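Long-range contact in ferric vibriobactin ABC transporter, periplasmic ferric vibriobactin-binding protein (Vibrio cholerae, PDB 3R5T), which binds ferric vibriobactin in the periplasm and probably delivers it to an ABC transporter for uptake into the cell: residues V175-A180 with I217-L222. Residues are numbered along the deposited sequence; the frame is centred on the assembly and turned at random.
Sequences VVNAVA and IHYEHL
Asn177 and Tyr219 lie side by side and point the same way, the amide and ring planes 49° apart, with Asn177 ND2 at the ring's edge, 3.8 Å from Tyr219 CD2. Leu222 crosses the asparagine at about a right angle, with Leu222 CD1 3.6 Å from Asn177 OD1; leucine suits the spot because it also packs on Val168 of strand 165-169. A buried amide fits here because both its ends have polar partners in the loop leading from that strand: OD1 accepts from His171 N, while ND2 donates to Gly172 O and, weakly, to Val175 O. Tyrosine combines a ring beside the amide with a hydroxyl hydrogen-bonded to Asp246 OD2. A water that accepts from Tyr219 N also donates weakly to Val175 O. The backbones of Asn177 and Ile217 form an antiparallel hydrogen-bonded pair, Ile217 N to Asn177 O at 2.8 Å and Asn177 N to Ile217 O at 2.9 Å, both side chains on one face. The pair joins edge strand 214-217 to strand 177-180 in the mixed sheet of one lobe of this periplasmic binding protein. The Val175 side chain is about 6 Å from the bound VBN siderophore. Ile217 CG1 sits between its backbone N and carbonyl carbon (chi1 66°) and touches Asn177 O. Beta-branched residues suit extended strands, and the buried tips Ile217 CD1 and Val179 CG2 meet at 3.7 Å. Val176 CG1 lies 3.5 Å from Ile217 O.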
loop_
_atom_site.group_PDB
_atom_site.type_symbol
_atom_site.label_atom_id
_atom_site.label_comp_id
_atom_site.label_asym_id
_atom_site.label_seq_id
_atom_site.Cartn_x
_atom_site.Cartn_y
_atom_site.Cartn_z
ATOM N N VAL A 175 19.067 9.969 10.182
ATOM C CA VAL A 175 18.258 8.752 10.117
ATOM C C VAL A 175 18.140 8.332 8.660
ATOM O O VAL A 175 18.158 9.184 7.768
ATOM C CB VAL A 175 16.833 9.004 10.673
ATOM C CG1 VAL A 175 15.917 7.799 10.440
ATOM C CG2 VAL A 175 16.904 9.343 12.154
ATOM N N VAL A 176 17.997 7.034 8.426
ATOM C CA VAL A 176 17.749 6.557 7.079
ATOM C C VAL A 176 16.343 6.988 6.675
ATOM O O VAL A 176 15.378 6.749 7.398
ATOM C CB VAL A 176 17.904 5.016 6.992
ATOM C CG1 VAL A 176 17.259 4.476 5.706
ATOM C CG2 VAL A 176 19.381 4.638 7.088
ATOM N N ASN A 177 16.226 7.642 5.519
ATOM C CA ASN A 177 14.937 8.059 4.977
ATOM C C ASN A 177 14.616 7.180 3.772
ATOM O O ASN A 177 15.390 6.281 3.426
ATOM C CB ASN A 177 14.994 9.532 4.549
ATOM C CG ASN A 177 14.968 10.508 5.742
ATOM O OD1 ASN A 177 14.018 11.286 5.881
ATOM N ND2 ASN A 177 15.998 10.463 6.607
ATOM N N ALA A 178 13.518 7.439 3.080
ATOM C CA ALA A 178 13.200 6.571 1.943
ATOM C C ALA A 178 12.462 7.292 0.835
ATOM O O ALA A 178 11.760 8.278 1.081
ATOM C CB ALA A 178 12.426 5.333 2.394
ATOM N N VAL A 179 12.633 6.796 -0.392
ATOM C CA VAL A 179 12.031 7.423 -1.560
ATOM C C VAL A 179 11.361 6.364 -2.443
ATOM O O VAL A 179 11.963 5.339 -2.767
ATOM C CB VAL A 179 13.094 8.186 -2.381
ATOM C CG1 VAL A 179 12.462 8.853 -3.601
ATOM C CG2 VAL A 179 13.833 9.220 -1.514
ATOM N N ALA A 180 10.132 6.630 -2.861
ATOM C CA ALA A 180 9.382 5.635 -3.645
ATOM C C ALA A 180 10.027 5.271 -4.978
ATOM O O ALA A 180 10.545 6.132 -5.695
ATOM C CB ALA A 180 7.909 6.086 -3.890
ATOM N N ILE A 217 17.618 5.181 2.082
ATOM C CA ILE A 217 18.806 5.965 1.748
ATOM C C ILE A 217 19.334 6.760 2.957
ATOM O O ILE A 217 18.560 7.153 3.830
ATOM C CB ILE A 217 18.506 6.955 0.578
ATOM C CG1 ILE A 217 17.498 8.018 1.031
ATOM C CG2 ILE A 217 18.010 6.203 -0.673
ATOM C CD1 ILE A 217 17.238 9.112 0.022
ATOM N N HIS A 218 20.641 7.024 2.990
ATOM C CA HIS A 218 21.169 7.985 3.952
ATOM C C HIS A 218 20.479 9.327 3.731
ATOM O O HIS A 218 20.170 9.706 2.587
ATOM C CB HIS A 218 22.676 8.157 3.822
ATOM C CG HIS A 218 23.463 6.934 4.172
ATOM N ND1 HIS A 218 24.778 6.769 3.798
ATOM C CD2 HIS A 218 23.125 5.820 4.860
ATOM C CE1 HIS A 218 25.219 5.606 4.243
ATOM N NE2 HIS A 218 24.234 5.009 4.886
ATOM N N TYR A 219 20.239 10.028 4.835
ATOM C CA TYR A 219 19.555 11.312 4.845
ATOM C C TYR A 219 20.097 12.292 3.810
ATOM O O TYR A 219 19.321 12.957 3.124
ATOM C CB TYR A 219 19.693 11.925 6.233
ATOM C CG TYR A 219 19.245 13.362 6.352
ATOM C CD1 TYR A 219 20.172 14.379 6.544
ATOM C CD2 TYR A 219 17.903 13.706 6.273
ATOM C CE1 TYR A 219 19.782 15.692 6.680
ATOM C CE2 TYR A 219 17.496 15.029 6.393
ATOM C CZ TYR A 219 18.446 16.013 6.584
ATOM O OH TYR A 219 18.073 17.323 6.730
ATOM N N GLU A 220 21.419 12.381 3.715
ATOM C CA GLU A 220 22.066 13.349 2.820
ATOM C C GLU A 220 21.591 13.247 1.372
ATOM O O GLU A 220 21.585 14.242 0.642
ATOM C CB GLU A 220 23.598 13.216 2.848
ATOM C CG GLU A 220 24.247 13.723 4.116
ATOM C CD GLU A 220 23.853 12.904 5.318
ATOM O OE1 GLU A 220 23.732 11.666 5.166
ATOM O OE2 GLU A 220 23.663 13.500 6.404
ATOM N N HIS A 221 21.221 12.049 0.933
ATOM C CA HIS A 221 20.775 11.887 -0.453
ATOM C C HIS A 221 19.493 12.657 -0.774
ATOM O O HIS A 221 19.218 12.929 -1.950
ATOM C CB HIS A 221 20.605 10.410 -0.825
ATOM C CG HIS A 221 21.895 9.653 -0.931
ATOM N ND1 HIS A 221 22.872 9.962 -1.853
ATOM C CD2 HIS A 221 22.356 8.583 -0.240
ATOM C CE1 HIS A 221 23.884 9.121 -1.719
ATOM N NE2 HIS A 221 23.596 8.275 -0.745
ATOM N N LEU A 222 18.692 12.967 0.244
ATOM C CA LEU A 222 17.495 13.780 0.027
ATOM C C LEU A 222 17.822 15.102 -0.648
ATOM O O LEU A 222 17.021 15.618 -1.437
ATOM C CB LEU A 222 16.756 14.054 1.344
ATOM C CG LEU A 222 16.006 12.897 2.018
ATOM C CD1 LEU A 222 15.416 13.395 3.323
ATOM C CD2 LEU A 222 14.913 12.320 1.106
HETATM O O HOH W 1 21.574 9.016 7.321
#